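Cellulose 1,4-beta-cellobiosidase (PDB 4JJJ) probably releases cellobiose from cellulose chains, and is represented here by its family 48 glycoside hydrolase catalytic part. Local coordinates at residues Gly64-Trp70 with Trp239-Lys245; His197-Tyr203 with Trp568-Pro573; Gln461-Pro466 with Gln497-Thr502. The protein carries 1 engineered substitution. All coordinates share one frame; numbering follows the deposited sequence.

All three contacts are partly buried, and no helix or strand serves in more than one. Interactions 1 and 2 lie on opposite sides of the chain's centre, their own centres about 50 Å apart. Interaction 3 lies nearer the middle, its centre about 21 Å from that of the chain. Interaction 1 ties two helix ends together, with a glutamine, a lysine and two tryptophans. Interaction 2 joins a glycine-rich loop to a short strand by backbone bonds and holds an iron-binding histidine. Interaction 3 joins the start of a strand to the start of a helix, and there a capping aspartate faces bound glucose.

Interaction 1 (Gly64-Trp70 with Trp239-Lys245); sequences GRVTGDW and WAKEQGK
The C-terminal ends of two helices, 50-67 and 223-242, meet here, and Gln243 and Arg65 do much of the joining. The Gln243 chain runs extended beyond CG and puts its amide against the last turn of the other helix. Its NE2 donates to Gly64 O at 3.0 Å in a nearly straight bond (174°). Gly68 N also donates to Gly64 O, from the opposite face of that carbonyl. The other end of the amide is used too: Gln243 OE1 accepts from Trp70 NE1 at 2.8 Å, in the plane of the amide carbonyl. One amide thus bonds both to the helix and to the indole that follows it. Lys245 NZ adds a bond to Gly68 O at 3.1 Å.

The Trp70 ring is sandwiched. Gly64 CA lies over one face and Ala240 CB over the other, each toward the rim. With no side chain, Gly64 can lie this close to the ring.

Arg65 crosses the Trp239 indole. Its CG is anti to the backbone N (chi1 180°) and the chain stays extended to NE, which lays CD over the indole face, 3.5 Å from the centroid of the five-membered ring. Farther out, a water bridges Arg65 NH2 and Glu242 OE1. Trp239 NE1 donates to Glu635, on helix 620-637.

Gly68 and Gly244, both of positive phi, are the first residues to leave helical geometry, and Gly244 forms a Schellman motif. This is consistent with neighbouring helix ends packing at the periphery of the (alpha/alpha)6 fold.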
loop_
_atom_site.group_PDB
_atom_site.type_symbol
_atom_site.label_atom_id
_atom_site.label_comp_id
_atom_site.label_asym_id
_atom_site.label_seq_id
_atom_site.Cartn_x
_atom_site.Cartn_y
_atom_site.Cartn_z
ATOM N N GLY A 64 -14.353 4.638 18.765
ATOM C CA GLY A 64 -15.771 4.976 18.708
ATOM C C GLY A 64 -16.724 3.896 19.012
ATOM O O GLY A 64 -17.712 4.090 19.705
ATOM N N ARG A 65 -16.467 2.703 18.513
ATOM C CA ARG A 65 -17.316 1.553 18.799
ATOM C C ARG A 65 -17.388 1.276 20.273
ATOM O O ARG A 65 -18.471 1.091 20.849
ATOM C CB ARG A 65 -16.853 0.282 18.093
ATOM C CG ARG A 65 -17.711 -0.937 18.370
ATOM C CD ARG A 65 -17.236 -2.254 17.750
ATOM N NE ARG A 65 -18.304 -3.228 17.976
ATOM C CZ ARG A 65 -18.526 -3.852 19.106
ATOM N NH1 ARG A 65 -17.654 -3.906 20.130
ATOM N NH2 ARG A 65 -19.656 -4.536 19.178
ATOM N N VAL A 66 -16.231 1.312 20.890
ATOM C CA VAL A 66 -16.097 0.848 22.243
ATOM C C VAL A 66 -16.626 1.954 23.208
ATOM O O VAL A 66 -17.229 1.622 24.267
ATOM C CB VAL A 66 -14.612 0.479 22.579
ATOM C CG1 VAL A 66 -14.404 0.334 24.061
ATOM C CG2 VAL A 66 -14.237 -0.849 21.881
ATOM N N THR A 67 -16.458 3.193 22.882
ATOM C CA THR A 67 -16.747 4.288 23.825
ATOM C C THR A 67 -17.901 5.176 23.438
ATOM O O THR A 67 -18.406 5.983 24.257
ATOM C CB THR A 67 -15.543 5.227 24.033
ATOM O OG1 THR A 67 -15.237 5.958 22.808
ATOM C CG2 THR A 67 -14.331 4.499 24.566
ATOM N N GLY A 68 -18.363 5.133 22.207
ATOM C CA GLY A 68 -19.254 6.127 21.618
ATOM C C GLY A 68 -18.736 7.482 21.361
ATOM O O GLY A 68 -19.511 8.362 20.983
ATOM N N ASP A 69 -17.441 7.730 21.491
ATOM C CA ASP A 69 -16.830 9.016 21.221
ATOM C C ASP A 69 -16.196 8.966 19.846
ATOM O O ASP A 69 -15.198 8.224 19.648
ATOM C CB ASP A 69 -15.754 9.333 22.238
ATOM C CG ASP A 69 -15.030 10.656 21.948
ATOM O OD1 ASP A 69 -15.512 11.466 21.127
ATOM O OD2 ASP A 69 -13.950 10.907 22.587
ATOM N N TRP A 70 -16.841 9.661 18.917
ATOM C CA TRP A 70 -16.369 9.767 17.540
ATOM C C TRP A 70 -15.429 10.932 17.254
ATOM O O TRP A 70 -15.003 11.114 16.091
ATOM C CB TRP A 70 -17.587 9.704 16.580
ATOM C CG TRP A 70 -18.330 8.431 16.756
ATOM C CD1 TRP A 70 -19.468 8.185 17.540
ATOM C CD2 TRP A 70 -17.953 7.164 16.260
ATOM N NE1 TRP A 70 -19.808 6.892 17.485
ATOM C CE2 TRP A 70 -18.870 6.217 16.732
ATOM C CE3 TRP A 70 -16.893 6.724 15.447
ATOM C CZ2 TRP A 70 -18.772 4.883 16.419
ATOM C CZ3 TRP A 70 -16.840 5.415 15.096
ATOM C CH2 TRP A 70 -17.757 4.502 15.576
ATOM N N TRP A 239 -21.095 0.806 13.338
ATOM C CA TRP A 239 -20.959 0.892 14.789
ATOM C C TRP A 239 -21.642 2.146 15.343
ATOM O O TRP A 239 -22.291 2.060 16.386
ATOM C CB TRP A 239 -19.471 0.850 15.175
ATOM C CG TRP A 239 -18.760 -0.400 14.751
ATOM C CD1 TRP A 239 -19.248 -1.655 14.687
ATOM C CD2 TRP A 239 -17.347 -0.493 14.421
ATOM N NE1 TRP A 239 -18.274 -2.515 14.298
ATOM C CE2 TRP A 239 -17.084 -1.831 14.144
ATOM C CE3 TRP A 239 -16.295 0.450 14.321
ATOM C CZ2 TRP A 239 -15.829 -2.270 13.708
ATOM C CZ3 TRP A 239 -15.028 0.008 13.922
ATOM C CH2 TRP A 239 -14.822 -1.350 13.656
ATOM N N ALA A 240 -21.520 3.263 14.667
ATOM C CA ALA A 240 -22.260 4.486 15.055
ATOM C C ALA A 240 -23.747 4.208 14.910
ATOM O O ALA A 240 -24.520 4.652 15.807
ATOM C CB ALA A 240 -21.901 5.630 14.261
ATOM N N LYS A 241 -24.191 3.504 13.870
ATOM C CA LYS A 241 -25.634 3.268 13.699
ATOM C C LYS A 241 -26.180 2.431 14.863
ATOM O O LYS A 241 -27.282 2.724 15.394
ATOM C CB LYS A 241 -25.918 2.634 12.325
ATOM C CG LYS A 241 -27.181 1.781 12.254
ATOM C CD LYS A 241 -27.440 1.420 10.823
ATOM C CE LYS A 241 -26.483 0.353 10.381
ATOM N NZ LYS A 241 -27.107 -0.935 10.840
ATOM N N GLU A 242 -25.454 1.431 15.317
ATOM C CA GLU A 242 -25.912 0.598 16.437
ATOM C C GLU A 242 -26.088 1.404 17.728
ATOM O O GLU A 242 -26.984 1.053 18.565
ATOM C CB GLU A 242 -24.921 -0.526 16.735
ATOM C CG GLU A 242 -24.697 -1.488 15.616
ATOM C CD GLU A 242 -23.531 -2.491 15.822
ATOM O OE1 GLU A 242 -22.680 -2.312 16.752
ATOM O OE2 GLU A 242 -23.478 -3.398 14.940
ATOM N N GLN A 243 -25.305 2.468 17.893
ATOM C CA GLN A 243 -25.353 3.424 18.972
ATOM C C GLN A 243 -26.419 4.560 18.836
ATOM O O GLN A 243 -26.549 5.372 19.754
ATOM C CB GLN A 243 -23.986 4.110 19.180
ATOM C CG GLN A 243 -22.879 3.183 19.482
ATOM C CD GLN A 243 -21.514 3.859 19.339
ATOM O OE1 GLN A 243 -21.372 4.965 18.873
ATOM N NE2 GLN A 243 -20.524 3.162 19.760
ATOM N N GLY A 244 -27.067 4.652 17.671
ATOM C CA GLY A 244 -27.871 5.815 17.337
ATOM C C GLY A 244 -27.144 7.112 17.176
ATOM O O GLY A 244 -27.650 8.226 17.364
ATOM N N LYS A 245 -25.849 7.028 16.772
ATOM C CA LYS A 245 -24.954 8.132 16.549
ATOM C C LYS A 245 -24.456 8.292 15.110
ATOM O O LYS A 245 -23.460 9.010 14.931
ATOM C CB LYS A 245 -23.717 7.970 17.494
ATOM C CG LYS A 245 -24.111 8.127 18.975
ATOM C CD LYS A 245 -22.902 7.968 19.934
ATOM C CE LYS A 245 -23.346 8.449 21.329
ATOM N NZ LYS A 245 -22.279 8.203 22.316
HETATM O O HOH W 1 -20.648 -4.086 16.565
#

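Interaction 2 (His197-Tyr203 with Trp568-Pro573); sequences HGGPNGY and WSGTMP. With FE (Fe (III) ion), chain L.
The His197 ring carries Pro573 on one face, the Tyr203 ring carries Gly198, and the Trp568 ring meets the loop at its edge. Pro573 CG sits over the centre of the imidazole, 3.7 Å from its centroid, a CH-pi contact. At the edge of the same ring, His197 NE2 binds the iron(III) ion at 2.2 Å. Five waters fill the other positions round the metal. One of them donates to Pro573 O, so the proline is linked to the metal site through its carbonyl as well as its ring.

Gly198 CA lies over one face of the Tyr203 ring, toward the rim. Met572 SD comes to the ring edge, in plane, 3.3 Å from Tyr203 OH. This is a Met-aromatic contact, and the bend in the Met572 chain at chi2 (-71°) brings the sulfur there. The hydroxyl is buried and has no hydrogen-bond partner in the model. Replacing Tyr203 by an alanine would probably leave Met572 SD without its ring edge, free to turn, and open a gap beneath Gly198. Trp568 sets the edge of its six-membered ring against Gly202 O, 3.5 Å from CZ2. Its indole NH bonds to Asp205.

The backbones form a single antiparallel bridge, a hydrogen-bonded pair. Gly198 N donates to Thr571 O at 2.9 Å, and Thr571 N donates to Gly198 O at 3.0 Å. Gly199 to Gly202 make a type I beta turn.

Strand 570-571 also pairs with strand 577-578, where Ile578 touches Tyr203, Trp568 and Met572. Tyr203 further packs on His189 and Pro190 of strand 189-190, and its backbone N bonds to Asp193 of strand 192-193.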
loop_
_atom_site.group_PDB
_atom_site.type_symbol
_atom_site.label_atom_id
_atom_site.label_comp_id
_atom_site.label_asym_id
_atom_site.label_seq_id
_atom_site.Cartn_x
_atom_site.Cartn_y
_atom_site.Cartn_z
ATOM N N HIS A 197 17.178 21.382 -4.509
ATOM C CA HIS A 197 18.100 20.303 -4.210
ATOM C C HIS A 197 18.329 19.338 -5.370
ATOM O O HIS A 197 17.651 19.374 -6.362
ATOM C CB HIS A 197 17.564 19.517 -2.990
ATOM C CG HIS A 197 17.270 20.370 -1.786
ATOM N ND1 HIS A 197 15.991 20.591 -1.304
ATOM C CD2 HIS A 197 18.111 20.954 -0.896
ATOM C CE1 HIS A 197 16.058 21.307 -0.196
ATOM N NE2 HIS A 197 17.329 21.530 0.085
ATOM N N GLY A 198 19.272 18.400 -5.228
ATOM C CA GLY A 198 19.543 17.496 -6.276
ATOM C C GLY A 198 20.583 18.096 -7.243
ATOM O O GLY A 198 21.680 18.581 -6.784
ATOM N N GLY A 199 20.305 17.965 -8.545
ATOM C CA GLY A 199 21.192 18.542 -9.589
ATOM C C GLY A 199 20.551 19.778 -10.142
ATOM O O GLY A 199 19.624 20.357 -9.616
ATOM N N PRO A 200 20.980 20.227 -11.312
ATOM C CA PRO A 200 20.480 21.431 -11.853
ATOM C C PRO A 200 19.026 21.428 -12.253
ATOM O O PRO A 200 18.376 22.473 -12.280
ATOM C CB PRO A 200 21.358 21.674 -13.081
ATOM C CG PRO A 200 22.019 20.461 -13.315
ATOM C CD PRO A 200 22.003 19.577 -12.129
ATOM N N ASN A 201 18.508 20.245 -12.587
ATOM C CA ASN A 201 17.114 20.047 -12.830
ATOM C C ASN A 201 16.468 19.260 -11.656
ATOM O O ASN A 201 15.596 18.429 -11.859
ATOM C CB ASN A 201 16.958 19.240 -14.067
ATOM C CG ASN A 201 17.587 19.957 -15.306
ATOM O OD1 ASN A 201 17.234 21.152 -15.530
ATOM N ND2 ASN A 201 18.422 19.301 -16.058
ATOM N N GLY A 202 16.942 19.561 -10.477
ATOM C CA GLY A 202 16.439 18.868 -9.243
ATOM C C GLY A 202 16.807 17.405 -9.389
ATOM O O GLY A 202 17.943 16.931 -9.698
ATOM N N TYR A 203 15.784 16.549 -9.171
ATOM C CA TYR A 203 15.986 15.141 -9.322
ATOM C C TYR A 203 15.349 14.595 -10.615
ATOM O O TYR A 203 15.430 13.424 -10.887
ATOM C CB TYR A 203 15.326 14.400 -8.133
ATOM C CG TYR A 203 16.044 14.660 -6.790
ATOM C CD1 TYR A 203 15.873 15.865 -6.131
ATOM C CD2 TYR A 203 16.838 13.655 -6.202
ATOM C CE1 TYR A 203 16.507 16.085 -4.942
ATOM C CE2 TYR A 203 17.494 13.870 -5.013
ATOM C CZ TYR A 203 17.299 15.096 -4.381
ATOM O OH TYR A 203 17.901 15.341 -3.118
ATOM N N TRP A 568 26.084 12.254 -13.974
ATOM C CA TRP A 568 25.100 12.949 -13.152
ATOM C C TRP A 568 25.687 13.283 -11.824
ATOM O O TRP A 568 26.338 12.459 -11.222
ATOM C CB TRP A 568 23.843 12.077 -12.894
ATOM C CG TRP A 568 22.629 12.833 -12.572
ATOM C CD1 TRP A 568 21.655 13.231 -13.416
ATOM C CD2 TRP A 568 22.208 13.222 -11.285
ATOM N NE1 TRP A 568 20.665 13.915 -12.760
ATOM C CE2 TRP A 568 21.009 13.951 -11.435
ATOM C CE3 TRP A 568 22.800 13.123 -10.002
ATOM C CZ2 TRP A 568 20.340 14.484 -10.356
ATOM C CZ3 TRP A 568 22.129 13.726 -8.954
ATOM C CH2 TRP A 568 20.916 14.359 -9.152
ATOM N N SER A 569 25.397 14.469 -11.369
ATOM C CA SER A 569 25.930 14.878 -10.079
ATOM C C SER A 569 24.931 15.810 -9.392
ATOM O O SER A 569 24.314 16.734 -9.999
ATOM C CB SER A 569 27.292 15.554 -10.338
ATOM O OG SER A 569 27.848 15.932 -9.113
ATOM N N GLY A 570 24.789 15.661 -8.074
ATOM C CA GLY A 570 23.898 16.461 -7.316
ATOM C C GLY A 570 24.128 16.213 -5.836
ATOM O O GLY A 570 24.936 15.326 -5.469
ATOM N N THR A 571 23.411 16.933 -5.008
ATOM C CA THR A 571 23.527 16.683 -3.562
ATOM C C THR A 571 22.101 16.560 -2.950
ATOM O O THR A 571 21.170 17.252 -3.357
ATOM C CB THR A 571 24.280 17.806 -2.841
ATOM O OG1 THR A 571 23.670 19.058 -3.148
ATOM C CG2 THR A 571 25.709 17.760 -3.254
ATOM N N MET A 572 22.028 15.772 -1.874
ATOM C CA MET A 572 20.847 15.725 -1.061
ATOM C C MET A 572 20.825 17.008 -0.238
ATOM O O MET A 572 21.866 17.746 -0.179
ATOM C CB MET A 572 20.895 14.491 -0.137
ATOM C CG MET A 572 21.000 13.176 -0.905
ATOM S SD MET A 572 19.472 12.710 -1.805
ATOM C CE MET A 572 18.354 12.269 -0.496
ATOM N N PRO A 573 19.736 17.275 0.481
ATOM C CA PRO A 573 19.708 18.474 1.321
ATOM C C PRO A 573 20.790 18.603 2.364
ATOM O O PRO A 573 21.194 19.734 2.662
ATOM C CB PRO A 573 18.308 18.424 1.945
ATOM C CG PRO A 573 17.491 17.742 0.884
ATOM C CD PRO A 573 18.369 16.722 0.271
HETATM FE FE FE L . 17.978 22.892 1.666
HETATM O O HOH W 2 19.859 22.177 1.672
HETATM O O HOH W 3 18.418 24.180 3.181
HETATM O O HOH W 4 17.310 21.645 3.263
HETATM O O HOH W 5 16.053 24.180 1.623
HETATM O O HOH W 6 18.806 24.206 0.303
#

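Interaction 3 (Gln461-Pro466 with Gln497-Thr502); sequences QNFQVP and QDVGVT. With BGC (beta-D-glucopyranose), chain B; GLC (alpha-D-glucopyranose), chain C.
Gln497 and Phe463 join the N-terminal end of helix 499-516 to the approach to strand 465-473, the first strand of a beta hairpin whose second strand, 488-496, leads into that helix.

The hydrogen bonds across the contact come from one amide. Gln497 NE2 donates to Phe463 O at 3.1 Å, on a lone pair, and to Gln461 O at 3.2 Å. Both carbonyls lie near the amide plane, and together they fix the rotation of the amide. The side chain of Gln461 belongs to a zinc site with His535.

Packing makes the second group. Gln497 CG lies over one face of the Phe463 ring, toward its rim, while the amide is turned 24° from the ring plane. Thr502 OG1 meets the ring edge at CE1. Beyond the ring, Val465 CG2 touches Val501 CG1 at 4.0 Å. Leu528 and Leu532 of helix 519-533 back Thr502.

The third group caps the helix. Asp498 is the N-cap, and its OD1 accepts from Val501 N at 3.0 Å (174°) and weakly from Gly500 N. Thr502 OG1 donates to Asp498 O at 2.7 Å, from above the carbonyl plane.

Asp498 also belongs to a glycan pocket with Trp414 and Trp420. With CG anti to the backbone N (chi1 -179°), the carboxylate puts OD2 2.7 Å from O6 of the beta-D-glucopyranose and 2.8 Å from O6 of the overlapping alpha anomer.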
loop_
_atom_site.group_PDB
_atom_site.type_symbol
_atom_site.label_atom_id
_atom_site.label_comp_id
_atom_site.label_asym_id
_atom_site.label_seq_id
_atom_site.Cartn_x
_atom_site.Cartn_y
_atom_site.Cartn_z
ATOM N N GLN A 461 4.243 -18.739 23.696
ATOM C CA GLN A 461 5.549 -18.150 23.716
ATOM C C GLN A 461 6.283 -18.260 22.405
ATOM O O GLN A 461 6.959 -17.316 22.000
ATOM C CB GLN A 461 6.406 -18.677 24.904
ATOM C CG GLN A 461 6.061 -17.895 26.162
ATOM C CD GLN A 461 6.503 -16.420 26.019
ATOM O OE1 GLN A 461 7.497 -16.115 25.332
ATOM N NE2 GLN A 461 5.709 -15.484 26.581
ATOM N N ASN A 462 6.245 -19.439 21.815
ATOM C CA ASN A 462 7.032 -19.693 20.604
ATOM C C ASN A 462 6.078 -19.955 19.432
ATOM O O ASN A 462 6.279 -20.829 18.596
ATOM C CB ASN A 462 7.895 -20.940 20.850
ATOM C CG ASN A 462 8.883 -20.721 21.988
ATOM O OD1 ASN A 462 9.431 -19.672 22.115
ATOM N ND2 ASN A 462 9.094 -21.730 22.768
ATOM N N PHE A 463 4.970 -19.178 19.366
ATOM C CA PHE A 463 4.067 -19.367 18.241
ATOM C C PHE A 463 4.779 -19.023 16.935
ATOM O O PHE A 463 5.776 -18.297 16.950
ATOM C CB PHE A 463 2.861 -18.388 18.407
ATOM C CG PHE A 463 3.113 -16.957 17.992
ATOM C CD1 PHE A 463 2.817 -16.511 16.731
ATOM C CD2 PHE A 463 3.727 -16.063 18.899
ATOM C CE1 PHE A 463 3.034 -15.241 16.428
ATOM C CE2 PHE A 463 3.934 -14.726 18.543
ATOM C CZ PHE A 463 3.604 -14.351 17.291
ATOM N N GLN A 464 4.197 -19.463 15.828
ATOM C CA GLN A 464 4.781 -19.147 14.519
ATOM C C GLN A 464 3.660 -19.020 13.489
ATOM O O GLN A 464 2.730 -19.830 13.475
ATOM C CB GLN A 464 5.710 -20.307 14.047
ATOM C CG GLN A 464 6.920 -20.613 14.953
ATOM C CD GLN A 464 8.041 -19.744 14.521
ATOM O OE1 GLN A 464 8.753 -20.067 13.555
ATOM N NE2 GLN A 464 8.063 -18.559 15.007
ATOM N N VAL A 465 3.786 -18.038 12.599
ATOM C CA VAL A 465 2.890 -17.883 11.477
ATOM C C VAL A 465 3.714 -17.858 10.195
ATOM O O VAL A 465 4.951 -17.573 10.240
ATOM C CB VAL A 465 2.070 -16.551 11.596
ATOM C CG1 VAL A 465 1.229 -16.605 12.899
ATOM C CG2 VAL A 465 2.972 -15.331 11.618
ATOM N N PRO A 466 3.086 -18.127 9.054
ATOM C CA PRO A 466 3.833 -18.029 7.778
ATOM C C PRO A 466 4.427 -16.672 7.507
ATOM O O PRO A 466 3.856 -15.662 7.834
ATOM C CB PRO A 466 2.817 -18.477 6.729
ATOM C CG PRO A 466 1.804 -19.262 7.547
ATOM C CD PRO A 466 1.727 -18.591 8.862
ATOM N N GLN A 497 7.295 -14.519 13.903
ATOM C CA GLN A 497 6.393 -14.040 14.933
ATOM C C GLN A 497 5.859 -12.582 14.644
ATOM O O GLN A 497 5.617 -11.786 15.541
ATOM C CB GLN A 497 7.108 -14.075 16.295
ATOM C CG GLN A 497 7.421 -15.505 16.737
ATOM C CD GLN A 497 7.793 -15.543 18.186
ATOM O OE1 GLN A 497 8.609 -14.742 18.638
ATOM N NE2 GLN A 497 7.245 -16.487 18.924
ATOM N N ASP A 498 5.749 -12.270 13.372
ATOM C CA ASP A 498 5.349 -10.919 12.964
ATOM C C ASP A 498 3.973 -10.646 13.568
ATOM O O ASP A 498 3.034 -11.282 13.213
ATOM C CB ASP A 498 5.373 -10.843 11.458
ATOM C CG ASP A 498 5.022 -9.541 10.926
ATOM O OD1 ASP A 498 4.061 -8.906 11.407
ATOM O OD2 ASP A 498 5.628 -9.111 9.884
ATOM N N VAL A 499 3.937 -9.625 14.398
ATOM C CA VAL A 499 2.719 -9.437 15.230
ATOM C C VAL A 499 1.581 -8.852 14.372
ATOM O O VAL A 499 0.414 -9.054 14.706
ATOM C CB VAL A 499 2.958 -8.643 16.510
ATOM C CG1 VAL A 499 3.986 -9.405 17.380
ATOM C CG2 VAL A 499 3.422 -7.216 16.217
ATOM N N GLY A 500 1.943 -8.080 13.351
ATOM C CA GLY A 500 0.961 -7.468 12.445
ATOM C C GLY A 500 0.268 -8.570 11.646
ATOM O O GLY A 500 -0.978 -8.632 11.512
ATOM N N VAL A 501 1.079 -9.445 11.073
ATOM C CA VAL A 501 0.583 -10.558 10.278
ATOM C C VAL A 501 -0.268 -11.462 11.189
ATOM O O VAL A 501 -1.303 -11.931 10.805
ATOM C CB VAL A 501 1.765 -11.362 9.674
ATOM C CG1 VAL A 501 1.250 -12.696 9.107
ATOM C CG2 VAL A 501 2.461 -10.525 8.661
ATOM N N THR A 502 0.215 -11.688 12.383
ATOM C CA THR A 502 -0.482 -12.496 13.373
ATOM C C THR A 502 -1.881 -11.952 13.619
ATOM O O THR A 502 -2.846 -12.686 13.623
ATOM C CB THR A 502 0.341 -12.676 14.657
ATOM O OG1 THR A 502 1.580 -13.337 14.312
ATOM C CG2 THR A 502 -0.419 -13.494 15.706
HETATM C C2 BGC B . 8.166 -8.288 5.259
HETATM C C3 BGC B . 7.875 -6.832 4.913
HETATM C C4 BGC B . 6.995 -6.180 6.000
HETATM C C5 BGC B . 7.436 -6.447 7.453
HETATM C C6 BGC B . 6.371 -6.080 8.489
HETATM C C1 BGC B . 8.638 -8.424 6.687
HETATM O O1 BGC B . 8.813 -9.859 6.933
HETATM O O2 BGC B . 9.185 -8.696 4.287
HETATM O O3 BGC B . 7.234 -6.729 3.638
HETATM O O4 BGC B . 6.921 -4.761 5.846
HETATM O O5 BGC B . 7.711 -7.836 7.631
HETATM O O6 BGC B . 5.215 -6.872 8.392
HETATM C C1 GLC C . 8.851 -8.212 7.037
HETATM C C2 GLC C . 8.524 -8.131 5.601
HETATM C C3 GLC C . 8.183 -6.670 5.203
HETATM C C4 GLC C . 7.052 -6.121 6.080
HETATM C C5 GLC C . 7.474 -6.355 7.533
HETATM C C6 GLC C . 6.457 -5.984 8.573
HETATM O O1 GLC C . 9.964 -7.414 7.127
HETATM O O2 GLC C . 9.751 -8.460 4.814
HETATM O O3 GLC C . 7.898 -6.563 3.819
HETATM O O4 GLC C . 6.935 -4.696 5.884
HETATM O O5 GLC C . 7.731 -7.743 7.757
HETATM O O6 GLC C . 5.348 -6.797 8.412
#